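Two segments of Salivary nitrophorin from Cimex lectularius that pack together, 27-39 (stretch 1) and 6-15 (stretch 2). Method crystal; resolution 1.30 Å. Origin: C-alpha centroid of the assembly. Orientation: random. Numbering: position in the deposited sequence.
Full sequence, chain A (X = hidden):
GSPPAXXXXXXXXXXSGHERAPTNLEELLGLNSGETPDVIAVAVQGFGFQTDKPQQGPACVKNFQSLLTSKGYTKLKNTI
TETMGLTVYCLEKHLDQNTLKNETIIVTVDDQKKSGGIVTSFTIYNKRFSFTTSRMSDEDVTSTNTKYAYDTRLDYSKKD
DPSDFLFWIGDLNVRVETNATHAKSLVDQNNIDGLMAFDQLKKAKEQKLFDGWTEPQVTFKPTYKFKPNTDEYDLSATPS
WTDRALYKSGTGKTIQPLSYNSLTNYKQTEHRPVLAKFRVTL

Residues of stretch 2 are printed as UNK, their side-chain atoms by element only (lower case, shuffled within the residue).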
ATOM      1  N   GLU A  27      13.702   6.644  -5.994  1.00 23.83           N
ATOM      2  CA  GLU A  27      12.507   7.178  -6.561  1.00 23.58           C
ATOM      3  C   GLU A  27      11.247   6.444  -6.030  1.00 21.48           C
ATOM      4  O   GLU A  27      10.255   7.091  -5.678  1.00 21.75           O
ATOM      5  CB  GLU A  27      12.558   7.060  -8.066  1.00 24.34           C
ATOM      6  CG  GLU A  27      11.393   7.685  -8.786  1.00 27.49           C
ATOM      7  CD  GLU A  27      11.505   7.579 -10.299  1.00 30.24           C
ATOM      8  OE1 GLU A  27      10.624   8.112 -10.975  1.00 37.35           O
ATOM      9  OE2 GLU A  27      12.455   6.955 -10.820  1.00 40.11           O
ATOM     10  N   LEU A  28      11.324   5.121  -5.973  1.00 20.23           N
ATOM     11  CA  LEU A  28      10.226   4.283  -5.511  1.00 19.73           C
ATOM     12  C   LEU A  28       9.778   4.681  -4.115  1.00 18.50           C
ATOM     13  O   LEU A  28       8.594   4.647  -3.794  1.00 20.14           O
ATOM     14  CB  LEU A  28      10.678   2.818  -5.541  1.00 18.74           C
ATOM     15  CG  LEU A  28       9.571   1.833  -5.252  1.00 19.88           C
ATOM     16  CD1 LEU A  28       8.583   1.726  -6.372  1.00 21.59           C
ATOM     17  CD2 LEU A  28      10.097   0.474  -4.915  1.00 22.20           C
ATOM     18  N   LEU A  29      10.733   5.077  -3.265  1.00 18.02           N
ATOM     19  CA  LEU A  29      10.455   5.380  -1.874  1.00 18.88           C
ATOM     20  C   LEU A  29      10.294   6.865  -1.609  1.00 17.98           C
ATOM     21  O   LEU A  29      10.037   7.282  -0.489  1.00 19.60           O
ATOM     22  CB  LEU A  29      11.551   4.812  -0.977  1.00 19.43           C
ATOM     23  CG  LEU A  29      11.860   3.356  -1.189  1.00 23.58           C
ATOM     24  CD1 LEU A  29      13.041   2.987  -0.334  1.00 27.40           C
ATOM     25  CD2 LEU A  29      10.732   2.520  -0.900  1.00 24.13           C
ATOM     26  N   GLY A  30      10.360   7.691  -2.642  1.00 18.45           N
ATOM     27  CA  GLY A  30      10.142   9.102  -2.494  1.00 18.55           C
ATOM     28  C   GLY A  30      11.331   9.831  -1.880  1.00 19.97           C
ATOM     29  O   GLY A  30      11.108  10.828  -1.237  1.00 21.44           O
ATOM     30  N   LEU A  31      12.546   9.333  -2.114  1.00 20.91           N
ATOM     31  CA  LEU A  31      13.791   9.843  -1.494  1.00 21.20           C
ATOM     32  C   LEU A  31      14.652  10.665  -2.469  1.00 22.37           C
ATOM     33  O   LEU A  31      15.645  11.303  -2.075  1.00 23.05           O
ATOM     34  CB  LEU A  31      14.607   8.676  -0.930  1.00 20.88           C
ATOM     35  CG  LEU A  31      13.865   7.837   0.109  1.00 24.03           C
ATOM     36  CD1 LEU A  31      14.732   6.646   0.620  1.00 25.36           C
ATOM     37  CD2 LEU A  31      13.360   8.661   1.225  1.00 27.58           C
ATOM     38  N   ASN A  32      14.256  10.687  -3.722  1.00 22.54           N
ATOM     39  CA  ASN A  32      15.061  11.252  -4.794  1.00 25.19           C
ATOM     40  C   ASN A  32      15.075  12.772  -4.864  1.00 25.80           C
ATOM     41  O   ASN A  32      15.759  13.318  -5.750  1.00 27.66           O
ATOM     42  CB  ASN A  32      14.555  10.712  -6.139  1.00 27.44           C
ATOM     43  CG  ASN A  32      13.089  11.148  -6.446  1.00 30.69           C
ATOM     44  OD1 ASN A  32      12.807  11.694  -7.516  1.00 40.87           O
ATOM     45  ND2 ASN A  32      12.161  10.904  -5.514  1.00 27.71           N
ATOM     46  N   SER A  33      14.329  13.468  -4.018  1.00 27.56           N
ATOM     47  CA  SER A  33      14.394  14.916  -3.932  1.00 28.72           C
ATOM     48  C   SER A  33      14.939  15.351  -2.590  1.00 28.58           C
ATOM     49  O   SER A  33      14.853  16.527  -2.239  1.00 31.06           O
ATOM     50  CB  SER A  33      13.044  15.584  -4.189  1.00 29.57           C
ATOM     51  OG  SER A  33      12.055  15.148  -3.261  1.00 33.74           O
ATOM     52  N   GLY A  34      15.539  14.418  -1.864  1.00 27.41           N
ATOM     53  CA  GLY A  34      16.248  14.720  -0.640  1.00 28.36           C
ATOM     54  C   GLY A  34      15.429  14.668   0.647  1.00 28.21           C
ATOM     55  O   GLY A  34      15.938  14.983   1.712  1.00 28.36           O
ATOM     56  N   GLU A  35      14.171  14.204   0.576  1.00 27.46           N
ATOM     57  CA  GLU A  35      13.359  14.105   1.771  1.00 27.74           C
ATOM     58  C   GLU A  35      13.839  12.930   2.610  1.00 25.52           C
ATOM     59  O   GLU A  35      14.370  11.960   2.065  1.00 26.59           O
ATOM     60  CB  GLU A  35      11.903  13.883   1.371  1.00 27.17           C
ATOM     61  CG  GLU A  35      11.219  15.140   0.832  1.00 30.28           C
ATOM     62  CD  GLU A  35       9.966  14.871   0.012  1.00 30.89           C
ATOM     63  OE1 GLU A  35       9.741  13.712  -0.371  1.00 32.09           O
ATOM     64  OE2 GLU A  35       9.226  15.837  -0.277  1.00 36.90           O
ATOM     65  N   THR A  36      13.576  13.004   3.922  1.00 26.23           N
ATOM     66  CA  THR A  36      14.061  12.079   4.913  1.00 26.58           C
ATOM     67  C   THR A  36      12.896  11.640   5.817  1.00 25.50           C
ATOM     68  O   THR A  36      12.818  12.021   6.981  1.00 26.92           O
ATOM     69  CB  THR A  36      15.161  12.776   5.758  1.00 29.20           C
ATOM     70  OG1 THR A  36      14.707  14.072   6.176  1.00 33.24           O
ATOM     71  CG2 THR A  36      16.346  13.107   4.922  1.00 30.03           C
ATOM     72  N   PRO A  37      11.961  10.834   5.306  1.00 23.25           N
ATOM     73  CA  PRO A  37      10.797  10.523   6.104  1.00 23.11           C
ATOM     74  C   PRO A  37      11.149   9.712   7.298  1.00 20.52           C
ATOM     75  O   PRO A  37      12.095   8.933   7.291  1.00 22.39           O
ATOM     76  CB  PRO A  37       9.940   9.703   5.162  1.00 23.13           C
ATOM     77  CG  PRO A  37      10.863   9.140   4.182  1.00 22.59           C
ATOM     78  CD  PRO A  37      11.906  10.221   3.979  1.00 23.17           C
ATOM     79  N   ASP A  38      10.364   9.839   8.356  1.00 19.95           N
ATOM     80  CA  ASP A  38      10.596   9.071   9.568  1.00 20.54           C
ATOM     81  C   ASP A  38      10.282   7.599   9.470  1.00 21.33           C
ATOM     82  O   ASP A  38      10.982   6.765  10.037  1.00 21.03           O
ATOM     83  CB  ASP A  38       9.832   9.725  10.707  1.00 22.16           C
ATOM     84  CG  ASP A  38      10.241  11.145  10.906  1.00 22.13           C
ATOM     85  OD1 ASP A  38      11.423  11.370  11.316  1.00 25.30           O
ATOM     86  OD2 ASP A  38       9.493  12.098  10.580  1.00 25.29           O
ATOM     87  N   VAL A  39       9.219   7.275   8.719  1.00 18.93           N
ATOM     88  CA  VAL A  39       8.758   5.905   8.553  1.00 18.77           C
ATOM     89  C   VAL A  39       8.541   5.650   7.062  1.00 16.50           C
ATOM     90  O   VAL A  39       8.040   6.528   6.353  1.00 18.88           O
ATOM     91  CB  VAL A  39       7.414   5.690   9.311  1.00 18.49           C
ATOM     92  CG1 VAL A  39       6.901   4.304   9.058  1.00 21.16           C
ATOM     93  CG2 VAL A  39       7.645   6.046  10.771  1.00 21.30           C
ATOM     94  N   UNK A   6       5.577  16.401  14.945  1.00 26.06           N
ATOM     95  CA  UNK A   6       5.112  15.689  13.744  1.00 25.77           C
ATOM     96  C   UNK A   6       6.120  14.680  13.234  1.00 24.82           C
ATOM     97  O   UNK A   6       7.319  14.780  13.503  1.00 26.51           O
ATOM     98  n   UNK A   6       2.125  18.659  11.452  1.00 30.41           N
ATOM     99  c   UNK A   6       3.796  17.723  12.972  1.00 25.38           C
ATOM    100  c   UNK A   6       3.427  18.627  11.814  1.00 27.73           C
ATOM    101  o   UNK A   6       4.296  19.293  11.252  1.00 29.40           O
ATOM    102  c   UNK A   6       4.809  16.673  12.613  1.00 24.73           C
ATOM    103  N   UNK A   7       5.629  13.717  12.450  1.00 23.72           N
ATOM    104  CA  UNK A   7       6.475  12.797  11.778  1.00 22.63           C
ATOM    105  C   UNK A   7       5.988  12.685  10.344  1.00 22.54           C
ATOM    106  O   UNK A   7       4.792  12.924  10.043  1.00 23.57           O
ATOM    107  c   UNK A   7       6.994  11.359  13.911  1.00 25.35           C
ATOM    108  c   UNK A   7       8.486  11.585  13.898  1.00 27.02           C
ATOM    109  c   UNK A   7       6.645  10.081  14.582  1.00 27.74           C
ATOM    110  c   UNK A   7       6.455  11.426  12.474  1.00 22.53           C
ATOM    111  N   UNK A   8       6.894  12.285   9.464  1.00 21.31           N
ATOM    112  CA  UNK A   8       6.536  11.985   8.062  1.00 21.43           C
ATOM    113  C   UNK A   8       6.612  10.501   7.753  1.00 20.32           C
ATOM    114  O   UNK A   8       7.426   9.777   8.297  1.00 19.94           O
ATOM    115  o   UNK A   8       8.750  12.434   7.288  1.00 30.78           O
ATOM    116  c   UNK A   8       7.415  12.749   7.105  1.00 24.32           C
ATOM    117  N   UNK A   9       5.690  10.067   6.908  1.00 17.71           N
ATOM    118  CA  UNK A   9       5.553   8.678   6.540  1.00 18.33           C
ATOM    119  C   UNK A   9       5.452   8.646   5.040  1.00 16.59           C
ATOM    120  O   UNK A   9       4.694   9.432   4.457  1.00 18.15           O
ATOM    121  c   UNK A   9       4.192   8.217   8.610  1.00 19.81           C
ATOM    122  c   UNK A   9       4.082   6.561   6.694  1.00 19.21           C
ATOM    123  c   UNK A   9       4.234   8.037   7.122  1.00 18.62           C
ATOM    124  N   UNK A  10       6.256   7.783   4.411  1.00 17.17           N
ATOM    125  CA  UNK A  10       6.098   7.435   2.985  1.00 16.66           C
ATOM    126  C   UNK A  10       5.625   6.010   2.897  1.00 17.30           C
ATOM    127  O   UNK A  10       6.145   5.139   3.591  1.00 17.31           O
ATOM    128  c   UNK A  10       7.435   7.554   2.227  1.00 18.42           C
ATOM    129  c   UNK A  10       9.119  10.597   1.193  1.00 20.82           C
ATOM    130  c   UNK A  10       7.906   8.964   2.026  1.00 18.28           C
ATOM    131  n   UNK A  10       8.280  11.128   2.069  1.00 21.72           N
ATOM    132  n   UNK A  10       8.924   9.290   1.146  1.00 18.68           N
ATOM    133  c   UNK A  10       7.493  10.127   2.587  1.00 19.16           C
ATOM    134  N   UNK A  11       4.648   5.784   2.051  1.00 16.08           N
ATOM    135  CA  UNK A  11       4.219   4.440   1.715  1.00 16.19           C
ATOM    136  C   UNK A  11       4.302   4.225   0.236  1.00 14.55           C
ATOM    137  O   UNK A  11       4.039   5.144  -0.553  1.00 16.53           O
ATOM    138  c   UNK A  11       2.758   4.185   2.195  1.00 16.46           C
ATOM    139  o   UNK A  11       1.828   5.017   1.492  1.00 16.89           O
ATOM    140  c   UNK A  11       2.612   4.468   3.682  1.00 17.78           C
ATOM    141  N   UNK A  12       4.645   3.015  -0.160  1.00 15.69           N
ATOM    142  CA  UNK A  12       4.546   2.636  -1.541  1.00 15.14           C
ATOM    143  C   UNK A  12       3.967   1.269  -1.665  1.00 15.28           C
ATOM    144  O   UNK A  12       4.344   0.370  -0.906  1.00 16.07           O
ATOM    145  c   UNK A  12       5.784   2.600  -3.761  1.00 17.55           C
ATOM    146  c   UNK A  12       6.975   1.833  -1.735  1.00 18.25           C
ATOM    147  c   UNK A  12       5.923   2.785  -2.280  1.00 17.36           C
ATOM    148  N   UNK A  13       3.071   1.095  -2.616  1.00 14.17           N
ATOM    149  CA  UNK A  13       2.668  -0.233  -2.912  1.00 15.15           C
ATOM    150  C   UNK A  13       2.671  -0.482  -4.412  1.00 14.83           C
ATOM    151  O   UNK A  13       2.527   0.463  -5.248  1.00 16.16           O
ATOM    152  c   UNK A  13       1.340  -0.557  -2.324  1.00 15.87           C
ATOM    153  o   UNK A  13       0.267  -0.028  -3.065  1.00 17.43           O
ATOM    154  N   UNK A  14       2.808  -1.750  -4.746  1.00 15.82           N
ATOM    155  CA  UNK A  14       2.903  -2.146  -6.138  1.00 14.95           C
ATOM    156  C   UNK A  14       2.393  -3.545  -6.285  1.00 15.90           C
ATOM    157  O   UNK A  14       2.888  -4.483  -5.661  1.00 16.17           O
ATOM    158  c   UNK A  14       5.926  -2.051  -8.541  1.00 19.66           C
ATOM    159  c   UNK A  14       3.758  -2.202  -9.037  1.00 19.10           C
ATOM    160  c   UNK A  14       8.268  -1.869  -8.813  1.00 23.28           C
ATOM    161  c   UNK A  14       4.634  -2.163  -7.985  1.00 18.69           C
ATOM    162  c   UNK A  14       5.804  -2.121  -9.931  1.00 19.90           C
ATOM    163  c   UNK A  14       6.906  -2.044 -10.763  1.00 23.29           C
ATOM    164  c   UNK A  14       7.201  -1.924  -7.986  1.00 21.75           C
ATOM    165  c   UNK A  14       8.121  -1.908 -10.169  1.00 23.03           C
ATOM    166  n   UNK A  14       4.468  -2.214 -10.219  1.00 20.70           N
ATOM    167  c   UNK A  14       4.350  -2.086  -6.543  1.00 17.12           C
ATOM    168  N   UNK A  15       1.413  -3.710  -7.143  1.00 15.14           N
ATOM    169  CA  UNK A  15       1.017  -5.038  -7.601  1.00 16.25           C
ATOM    170  C   UNK A  15       2.006  -5.392  -8.696  1.00 18.31           C
ATOM    171  O   UNK A  15       1.856  -5.049  -9.895  1.00 18.39           O
ATOM    172  c   UNK A  15      -0.925  -6.420  -8.352  1.00 17.30           C
ATOM    173  c   UNK A  15      -0.436  -5.034  -8.078  1.00 16.69           C
ATOM    174  n   UNK A  15      -2.240  -6.676  -8.273  1.00 16.79           N
ATOM    175  o   UNK A  15      -0.105  -7.270  -8.611  1.00 20.54           O
TER

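Position 6 opens the strand with three side-chain carbons in line, the third bearing one oxygen and one nitrogen. The end of this chain leads away from stretch 1, and the residue is the amide Gln-6. At position 7 four carbons fork at the second, and one branch end lies 3.5 Å from CG of Asp-38. This is Leu-7, which is buried.

Position 8 carries one carbon and then one oxygen, which sits 3.0 Å from CA of Pro-37 and accepts a hydrogen bond from N of Asp-38 at 3.2 Å. This is Ser-8. Its backbone is equally engaged: N donates to OD2 of Asp-38 (2.8 Å, nearly linear), while O receives N of Val-39 at 3.1 Å and, weakly, N of Asp-38 at 2.9 Å.

Position 9 has a single carbon bearing two more, one of them 4.2 Å from CB of Val-39. Beta-branched and wholly apolar, it is Val-9, paired with Val-39 in a parallel bridge, their side chains on the same face of the sheet. Its CA approaches O of Val-39 at 3.3 Å in a CA-H...O contact.

At position 10 one carbon leads to a five-membered ring of three carbons and two nitrogens. One ring nitrogen lies 2.8 Å from O of Leu-29, and Pro-37 covers one ring face, its CG 3.6 Å from the ring centroid. This is His-10, and the nitrogen is ND1, the donor to that O. CE1 lies 3.1 Å from O of Gly-30; both oxygens are near the ring plane. Gly-30 has positive phi, and a CB there would come within 2.8 Å of ND1 of His-10.

Position 11, one carbon bearing an oxygen and a carbon, points away and touches nothing on stretch 1: Thr-11. Position 12 again shows one carbon bearing two carbons, now directed toward stretch 1; its two end carbons lie 3.9 Å from CD1 of Leu-28 and 3.9 Å from CD2 of Leu-29, respectively. This is Val-12, and the carbons are CG2 and CG1 in that order.

Position 13, one carbon and one oxygen, points away and is Ser-13. Position 14 has one carbon, then fused five- and six-membered rings of eight carbons and one nitrogen; a six-membered-ring carbon lies 4.2 Å from CD1 of Leu-28. This indole is Trp-14, and the carbon is CE3. Position 15, two carbons with an oxygen and a nitrogen on the second, is Asn-15, beyond reach of stretch 1.

The contact thus changes character along the strand. Backbone pairing and Asp-38 hold its beginning, and apolar packing against Leu-28 and Leu-29 serves its later part. Between them His-10 joins the two regions, bonding through its backbone N to O of Val-39 (2.9 Å) and through its ring to Leu-29.

Stretch 2 6-15: QLSVHTVSWN
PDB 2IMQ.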